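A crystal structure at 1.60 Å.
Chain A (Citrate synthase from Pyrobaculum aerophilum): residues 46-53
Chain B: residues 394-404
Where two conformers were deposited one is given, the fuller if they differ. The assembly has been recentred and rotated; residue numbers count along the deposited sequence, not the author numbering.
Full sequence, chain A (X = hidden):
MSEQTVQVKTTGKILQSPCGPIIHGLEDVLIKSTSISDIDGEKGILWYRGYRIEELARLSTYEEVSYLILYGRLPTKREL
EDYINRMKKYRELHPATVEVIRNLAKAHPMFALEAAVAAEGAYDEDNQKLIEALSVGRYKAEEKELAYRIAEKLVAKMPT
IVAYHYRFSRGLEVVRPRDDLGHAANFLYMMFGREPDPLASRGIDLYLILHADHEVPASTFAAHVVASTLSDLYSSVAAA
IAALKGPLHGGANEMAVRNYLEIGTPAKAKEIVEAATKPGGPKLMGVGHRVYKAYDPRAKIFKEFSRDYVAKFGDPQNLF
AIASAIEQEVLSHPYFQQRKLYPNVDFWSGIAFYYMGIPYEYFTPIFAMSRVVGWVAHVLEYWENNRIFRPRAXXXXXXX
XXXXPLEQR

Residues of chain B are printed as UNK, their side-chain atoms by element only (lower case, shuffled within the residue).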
ATOM      1  N   LEU A  46     -11.188 -18.323 -17.561  1.00 10.26           N
ATOM      2  CA  LEU A  46     -10.411 -17.135 -17.262  1.00  8.21           C
ATOM      3  C   LEU A  46      -9.919 -16.577 -18.584  1.00  9.24           C
ATOM      4  O   LEU A  46      -9.436 -17.337 -19.427  1.00  9.36           O
ATOM      5  CB  LEU A  46      -9.201 -17.507 -16.405  1.00 10.09           C
ATOM      6  CG  LEU A  46      -8.154 -16.425 -16.159  1.00 10.32           C
ATOM      7  CD1 LEU A  46      -8.737 -15.169 -15.450  1.00  8.71           C
ATOM      8  CD2 LEU A  46      -6.996 -16.996 -15.372  1.00  9.62           C
ATOM      9  N   TRP A  47     -10.089 -15.273 -18.778  1.00  8.44           N
ATOM     10  CA  TRP A  47      -9.561 -14.595 -19.972  1.00  8.47           C
ATOM     11  C   TRP A  47      -8.589 -13.498 -19.584  1.00  9.93           C
ATOM     12  O   TRP A  47      -8.802 -12.804 -18.591  1.00  8.90           O
ATOM     13  CB  TRP A  47     -10.661 -13.885 -20.767  1.00  8.44           C
ATOM     14  CG  TRP A  47     -11.723 -14.734 -21.391  1.00 11.48           C
ATOM     15  CD1 TRP A  47     -11.772 -15.168 -22.688  1.00 11.57           C
ATOM     16  CD2 TRP A  47     -12.947 -15.142 -20.788  1.00 12.97           C
ATOM     17  NE1 TRP A  47     -12.924 -15.877 -22.904  1.00 14.90           N
ATOM     18  CE2 TRP A  47     -13.680 -15.848 -21.762  1.00 14.14           C
ATOM     19  CE3 TRP A  47     -13.488 -15.005 -19.505  1.00 12.23           C
ATOM     20  CZ2 TRP A  47     -14.945 -16.390 -21.501  1.00 15.76           C
ATOM     21  CZ3 TRP A  47     -14.751 -15.526 -19.256  1.00 14.82           C
ATOM     22  CH2 TRP A  47     -15.454 -16.229 -20.245  1.00 16.00           C
ATOM     23  N   TYR A  48      -7.547 -13.320 -20.398  1.00  8.73           N
ATOM     24  CA  TYR A  48      -6.673 -12.163 -20.301  1.00  6.89           C
ATOM     25  C   TYR A  48      -6.862 -11.377 -21.597  1.00  8.16           C
ATOM     26  O   TYR A  48      -6.575 -11.890 -22.680  1.00  8.11           O
ATOM     27  CB  TYR A  48      -5.201 -12.517 -20.230  1.00  8.22           C
ATOM     28  CG  TYR A  48      -4.751 -13.285 -19.027  1.00  8.18           C
ATOM     29  CD1 TYR A  48      -5.401 -13.180 -17.816  1.00  9.53           C
ATOM     30  CD2 TYR A  48      -3.541 -13.930 -19.053  1.00  7.46           C
ATOM     31  CE1 TYR A  48      -4.920 -13.844 -16.691  1.00  8.23           C
ATOM     32  CE2 TYR A  48      -3.026 -14.537 -17.925  1.00  8.23           C
ATOM     33  CZ  TYR A  48      -3.721 -14.482 -16.750  1.00  9.68           C
ATOM     34  OH  TYR A  48      -3.241 -15.101 -15.617  1.00  9.42           O
ATOM     35  N   ARG A  49      -7.344 -10.150 -21.491  1.00  8.61           N
ATOM     36  CA  ARG A  49      -7.498  -9.293 -22.669  1.00 10.32           C
ATOM     37  C   ARG A  49      -8.270 -10.010 -23.795  1.00 10.15           C
ATOM     38  O   ARG A  49      -7.950  -9.851 -24.984  1.00 12.50           O
ATOM     39  CB  ARG A  49      -6.129  -8.837 -23.168  1.00 11.21           C
ATOM     40  CG  ARG A  49      -5.309  -8.023 -22.182  1.00 10.70           C
ATOM     41  CD  ARG A  49      -5.918  -6.689 -21.890  1.00 13.48           C
ATOM     42  NE  ARG A  49      -4.951  -5.794 -21.261  1.00 12.03           N
ATOM     43  CZ  ARG A  49      -5.200  -4.523 -20.965  1.00 12.53           C
ATOM     44  NH1 ARG A  49      -6.403  -4.016 -21.192  1.00 14.75           N
ATOM     45  NH2 ARG A  49      -4.255  -3.765 -20.453  1.00 11.98           N
ATOM     46  N   GLY A  50      -9.285 -10.778 -23.420  1.00 10.11           N
ATOM     47  CA  GLY A  50     -10.126 -11.488 -24.390  1.00 11.41           C
ATOM     48  C   GLY A  50      -9.700 -12.895 -24.772  1.00 13.55           C
ATOM     49  O   GLY A  50     -10.447 -13.594 -25.439  1.00 13.34           O
ATOM     50  N   TYR A  51      -8.479 -13.286 -24.401  1.00  9.30           N
ATOM     51  CA  TYR A  51      -7.962 -14.628 -24.712  1.00  9.77           C
ATOM     52  C   TYR A  51      -8.096 -15.609 -23.567  1.00 11.59           C
ATOM     53  O   TYR A  51      -7.720 -15.303 -22.440  1.00 11.65           O
ATOM     54  CB  TYR A  51      -6.486 -14.548 -25.106  1.00  8.48           C
ATOM     55  CG  TYR A  51      -6.245 -13.760 -26.356  1.00  9.40           C
ATOM     56  CD1 TYR A  51      -6.263 -14.380 -27.593  1.00  9.03           C
ATOM     57  CD2 TYR A  51      -6.041 -12.394 -26.313  1.00 12.08           C
ATOM     58  CE1 TYR A  51      -6.042 -13.665 -28.746  1.00 12.03           C
ATOM     59  CE2 TYR A  51      -5.820 -11.667 -27.463  1.00 12.25           C
ATOM     60  CZ  TYR A  51      -5.844 -12.314 -28.676  1.00 13.53           C
ATOM     61  OH  TYR A  51      -5.632 -11.617 -29.844  1.00 15.89           O
ATOM     62  N   ARG A  52      -8.610 -16.809 -23.840  1.00 11.42           N
ATOM     63  CA  ARG A  52      -8.746 -17.821 -22.800  0.50 11.88           C
ATOM     64  C   ARG A  52      -7.385 -18.263 -22.287  1.00  9.68           C
ATOM     65  O   ARG A  52      -6.433 -18.422 -23.059  1.00 10.15           O
ATOM     66  CB  ARG A  52      -9.524 -19.033 -23.314  0.50 11.82           C
ATOM     67  CG  ARG A  52     -10.985 -18.741 -23.567  0.50 19.31           C
ATOM     68  CD  ARG A  52     -11.787 -20.000 -23.834  0.50 26.07           C
ATOM     69  NE  ARG A  52     -11.774 -20.910 -22.693  0.50 31.48           N
ATOM     70  CZ  ARG A  52     -12.446 -22.056 -22.644  0.50 28.88           C
ATOM     71  NH1 ARG A  52     -12.350 -22.828 -21.574  0.50 18.90           N
ATOM     72  NH2 ARG A  52     -13.197 -22.439 -23.670  0.50 35.39           N
ATOM     73  N   ILE A  53      -7.299 -18.465 -20.977  1.00  8.06           N
ATOM     74  CA  ILE A  53      -6.053 -18.888 -20.370  1.00  9.76           C
ATOM     75  C   ILE A  53      -5.533 -20.197 -20.950  1.00  8.92           C
ATOM     76  O   ILE A  53      -4.313 -20.358 -21.083  1.00 11.46           O
ATOM     77  CB  ILE A  53      -6.154 -18.989 -18.827  1.00 12.14           C
ATOM     78  CG1 ILE A  53      -4.763 -19.025 -18.193  1.00 11.76           C
ATOM     79  CG2 ILE A  53      -7.007 -20.194 -18.413  1.00 11.91           C
ATOM     80  CD1 ILE A  53      -3.972 -17.760 -18.397  1.00  8.88           C
TER
ATOM     81  N   UNK B 394     -15.693  -3.870 -13.495  1.00  9.85           N
ATOM     82  CA  UNK B 394     -16.652  -4.281 -14.501  1.00 12.38           C
ATOM     83  C   UNK B 394     -15.886  -4.621 -15.780  1.00 11.32           C
ATOM     84  O   UNK B 394     -15.285  -3.749 -16.414  1.00 11.91           O
ATOM     85  c   UNK B 394     -17.646  -3.166 -14.789  1.00 11.14           C
ATOM     86  s   UNK B 394     -18.926  -3.723 -15.917  1.00 17.11           S
ATOM     87  N   UNK B 395     -15.909  -5.884 -16.172  1.00 10.90           N
ATOM     88  CA  UNK B 395     -15.180  -6.263 -17.375  1.00  9.56           C
ATOM     89  C   UNK B 395     -15.929  -5.858 -18.629  1.00  8.58           C
ATOM     90  O   UNK B 395     -17.071  -6.275 -18.844  1.00 14.30           O
ATOM     91  c   UNK B 395     -14.651  -8.856 -19.636  1.00 12.47           C
ATOM     92  c   UNK B 395     -13.902  -9.304 -20.697  1.00  8.65           C
ATOM     93  c   UNK B 395     -14.067  -8.168 -18.584  1.00  8.44           C
ATOM     94  c   UNK B 395     -12.536  -9.065 -20.719  1.00  8.96           C
ATOM     95  o   UNK B 395     -11.757  -9.460 -21.783  1.00 13.11           O
ATOM     96  c   UNK B 395     -11.935  -8.376 -19.683  1.00 10.06           C
ATOM     97  c   UNK B 395     -14.888  -7.747 -17.396  1.00 10.96           C
ATOM     98  c   UNK B 395     -12.708  -7.941 -18.619  1.00  8.62           C
ATOM     99  N   UNK B 396     -15.256  -5.057 -19.451  1.00  9.93           N
ATOM    100  CA  UNK B 396     -15.825  -4.574 -20.702  1.00 12.72           C
ATOM    101  C   UNK B 396     -14.912  -4.891 -21.878  1.00 15.87           C
ATOM    102  O   UNK B 396     -14.958  -4.240 -22.915  1.00 16.92           O
ATOM    103  c   UNK B 396     -16.188  -3.078 -20.623  1.00 12.80           C
ATOM    104  c   UNK B 396     -17.454  -2.905 -19.795  1.00 15.01           C
ATOM    105  c   UNK B 396     -15.071  -2.276 -19.962  1.00 14.19           C
ATOM    106  c   UNK B 396     -13.780  -2.285 -20.697  1.00 16.19           C
ATOM    107  N   UNK B 397     -14.069  -5.897 -21.700  1.00 13.83           N
ATOM    108  CA  UNK B 397     -13.215  -6.383 -22.767  1.00 15.76           C
ATOM    109  C   UNK B 397     -13.976  -7.452 -23.533  1.00 15.64           C
ATOM    110  O   UNK B 397     -15.102  -7.817 -23.184  1.00 11.49           O
ATOM    111  N   UNK B 398     -13.384  -7.946 -24.619  1.00 13.79           N
ATOM    112  CA  UNK B 398     -14.054  -8.991 -25.375  1.00 18.04           C
ATOM    113  C   UNK B 398     -13.804 -10.373 -24.783  1.00 15.14           C
ATOM    114  O   UNK B 398     -13.055 -10.520 -23.817  1.00 11.42           O
ATOM    115  c   UNK B 398     -12.107  -7.551 -25.224  1.00 21.31           C
ATOM    116  c   UNK B 398     -12.040  -8.392 -26.472  1.00 16.64           C
ATOM    117  c   UNK B 398     -13.401  -8.878 -26.749  1.00 20.92           C
ATOM    118  N   UNK B 399     -14.446 -11.376 -25.365  1.00 11.09           N
ATOM    119  CA  UNK B 399     -14.262 -12.758 -24.954  1.00 13.15           C
ATOM    120  C   UNK B 399     -13.981 -13.642 -26.161  1.00 17.74           C
ATOM    121  O   UNK B 399     -14.410 -13.348 -27.273  1.00 16.04           O
ATOM    122  c   UNK B 399     -15.050 -12.778 -21.790  1.00 20.24           C
ATOM    123  c   UNK B 399     -16.920 -11.732 -21.334  1.00 25.69           C
ATOM    124  n   UNK B 399     -15.782 -12.155 -20.812  1.00 14.87           N
ATOM    125  n   UNK B 399     -16.944 -12.069 -22.613  1.00 27.56           N
ATOM    126  c   UNK B 399     -15.786 -12.748 -22.925  1.00 16.16           C
ATOM    127  c   UNK B 399     -15.517 -13.303 -24.291  1.00 13.15           C
ATOM    128  N   UNK B 400     -13.198 -14.688 -25.932  1.00 14.34           N
ATOM    129  CA  UNK B 400     -12.923 -15.701 -26.947  1.00 19.66           C
ATOM    130  C   UNK B 400     -12.220 -15.237 -28.218  1.00 16.91           C
ATOM    131  O   UNK B 400     -12.516 -15.724 -29.314  1.00 20.53           O
ATOM    132  c   UNK B 400     -14.217 -16.429 -27.288  1.00 23.27           C
ATOM    133  o   UNK B 400     -14.096 -17.391 -25.128  1.00 23.73           O
ATOM    134  o   UNK B 400     -16.079 -17.247 -26.058  1.00 39.38           O
ATOM    135  c   UNK B 400     -14.846 -17.070 -26.073  1.00 32.32           C
ATOM    136  N   UNK B 401     -11.277 -14.315 -28.069  1.00 14.17           N
ATOM    137  CA  UNK B 401     -10.441 -13.900 -29.176  1.00 13.42           C
ATOM    138  C   UNK B 401      -9.579 -15.110 -29.521  1.00 16.61           C
ATOM    139  O   UNK B 401      -9.213 -15.890 -28.642  1.00 17.43           O
ATOM    140  c   UNK B 401     -10.259 -11.396 -28.473  1.00 11.87           C
ATOM    141  c   UNK B 401     -11.160 -10.957 -29.627  1.00 19.90           C
ATOM    142  c   UNK B 401      -9.565 -12.724 -28.788  1.00 12.70           C
ATOM    143  c   UNK B 401      -9.213 -10.349 -28.210  1.00 14.34           C
ATOM    144  N   UNK B 402      -9.277 -15.280 -30.803  1.00 19.93           N
ATOM    145  CA  UNK B 402      -8.496 -16.430 -31.233  0.50 14.64           C
ATOM    146  C   UNK B 402      -7.032 -16.069 -31.410  1.00 14.16           C
ATOM    147  O   UNK B 402      -6.692 -15.072 -32.031  1.00 15.75           O
ATOM    148  o   UNK B 402     -10.015 -19.444 -31.047  0.50 35.95           O
ATOM    149  c   UNK B 402     -10.727 -18.448 -31.166  0.50 27.36           C
ATOM    150  n   UNK B 402     -11.720 -18.174 -30.326  0.50 21.74           N
ATOM    151  c   UNK B 402      -9.089 -17.039 -32.500  0.50 18.92           C
ATOM    152  c   UNK B 402     -10.538 -17.484 -32.325  0.50 20.24           C
ATOM    153  N   UNK B 403      -6.181 -16.850 -30.761  1.00 16.91           N
ATOM    154  CA  UNK B 403      -4.759 -16.637 -30.816  1.00 14.39           C
ATOM    155  C   UNK B 403      -4.315 -16.772 -32.269  1.00 15.26           C
ATOM    156  O   UNK B 403      -4.728 -17.700 -32.964  1.00 18.37           O
ATOM    157  c   UNK B 403      -4.047 -17.663 -29.935  1.00 15.46           C
ATOM    158  c   UNK B 403      -1.679 -18.008 -30.726  1.00 16.15           C
ATOM    159  o   UNK B 403       1.561 -16.989 -29.405  1.00 14.33           O
ATOM    160  c   UNK B 403      -2.013 -16.772 -28.716  1.00 14.71           C
ATOM    161  c   UNK B 403      -2.555 -17.469 -29.800  1.00 16.84           C
ATOM    162  c   UNK B 403      -0.320 -17.850 -30.595  1.00 14.17           C
ATOM    163  c   UNK B 403       0.198 -17.167 -29.510  1.00 12.26           C
ATOM    164  c   UNK B 403      -0.653 -16.608 -28.584  1.00 13.70           C
ATOM    165  N   UNK B 404      -3.519 -15.814 -32.721  1.00 15.90           N
ATOM    166  CA  UNK B 404      -2.971 -15.826 -34.065  1.00 19.94           C
ATOM    167  C   UNK B 404      -1.474 -16.040 -33.938  1.00 20.05           C
ATOM    168  O   UNK B 404      -0.834 -15.443 -33.089  1.00 14.44           O
ATOM    169  c   UNK B 404      -3.232 -14.496 -34.798  1.00 25.38           C
ATOM    170  c   UNK B 404      -5.498 -15.318 -35.630  1.00 45.89           C
ATOM    171  c   UNK B 404      -4.737 -14.232 -34.913  1.00 36.58           C
ATOM    172  c   UNK B 404      -2.598 -14.520 -36.174  1.00 27.07           C
TER
HETATM  173  O   HOH W   1      -4.646 -12.897 -32.036  1.00 25.59           O
HETATM  174  O   HOH W   2      -9.628 -17.292 -26.361  1.00 22.69           O

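Position 394 of chain B carries one carbon followed by a sulfur, too far from the chain A stretch to touch it. The terminal sulfur identifies C394(B), which is bonded covalently to a group elsewhere in the structure. At 395 a carbon leads to a six-carbon ring bearing one oxygen, and that oxygen lies 3.2 Å from the backbone N of G50(A). A hydroxylated six-membered ring is tyrosine, Y395(B). Position 396 has four carbons, forked at the first with one arm two carbons long; this beta-branched pattern is isoleucine, I396(B), which is out of reach of the chain A stretch.

No side-chain atom follows the backbone at 397, so the residue is G397(B). A CB here would clash with Y395(B) OH, at 2.6 Å. At 398 three carbons close a ring onto the backbone nitrogen, which defines P398(B). Its carbonyl O accepts a hydrogen bond from Y395(B) OH (2.6 Å) and also meets G50(A) CA at 3.1 Å in a CA-H...O contact.

Position 399 shows one carbon and a five-membered ring of three carbons and two nitrogens, lying over one face of the W47(A) indole. This is an imidazole, hence H399(B). Its edge is directed toward that face, with CD2 3.3 Å from W47(A) CD2 and the planes inclined at 51°.

Two carbons, the second carrying two oxygens, make up the side chain at 400. Four such atoms could also belong to asparagine if one terminal atom were nitrogen, but both are oxygen, so the residue is D400(B). Although its CA-to-CB bond points away from chain A, the carboxylate returns to the indole edge, where W47(A) NE1 donates a hydrogen bond to D400(B) OD1 (2.9 Å, 164°).

Position 401 has four carbons forked at the second, with CB over the Y51(A) ring, 3.8 Å from its centroid. The fork makes it leucine, L401(B); its CD1 also approaches R49(A) O at 3.5 Å. At 402 three carbons end in one oxygen and one nitrogen, an amide: Q402(B). Its CA-to-CB bond points away from chain A, and Q402(B) NE2 donates a hydrogen bond to D400(B) O (2.8 Å). Position 403 repeats the pattern of a carbon and a six-carbon ring with one oxygen, giving Y403(B), whose backbone N lies near the edge of the Y51(A) ring. The four carbons at 404, again forked at the first with one longer arm, identify I404(B), marginal to the contact.

The contact centres on the type I' turn from Y48(A) to Y51(A). G50(A) has no side chain, and an ideal CB there would fall 2.7 Å from L401(B) CD1, so its bareness lets chain B approach closely. L401(B) N then donates to G50(A) O (2.9 Å), while W47(A) and Y51(A) offer ring faces to H399(B) and L401(B). Water 2 completes the join, accepting from R52(A) N (2.8 Å) and donating to L401(B) O (2.7 Å).

Chain B (394-404) CYIGPHDLQYI
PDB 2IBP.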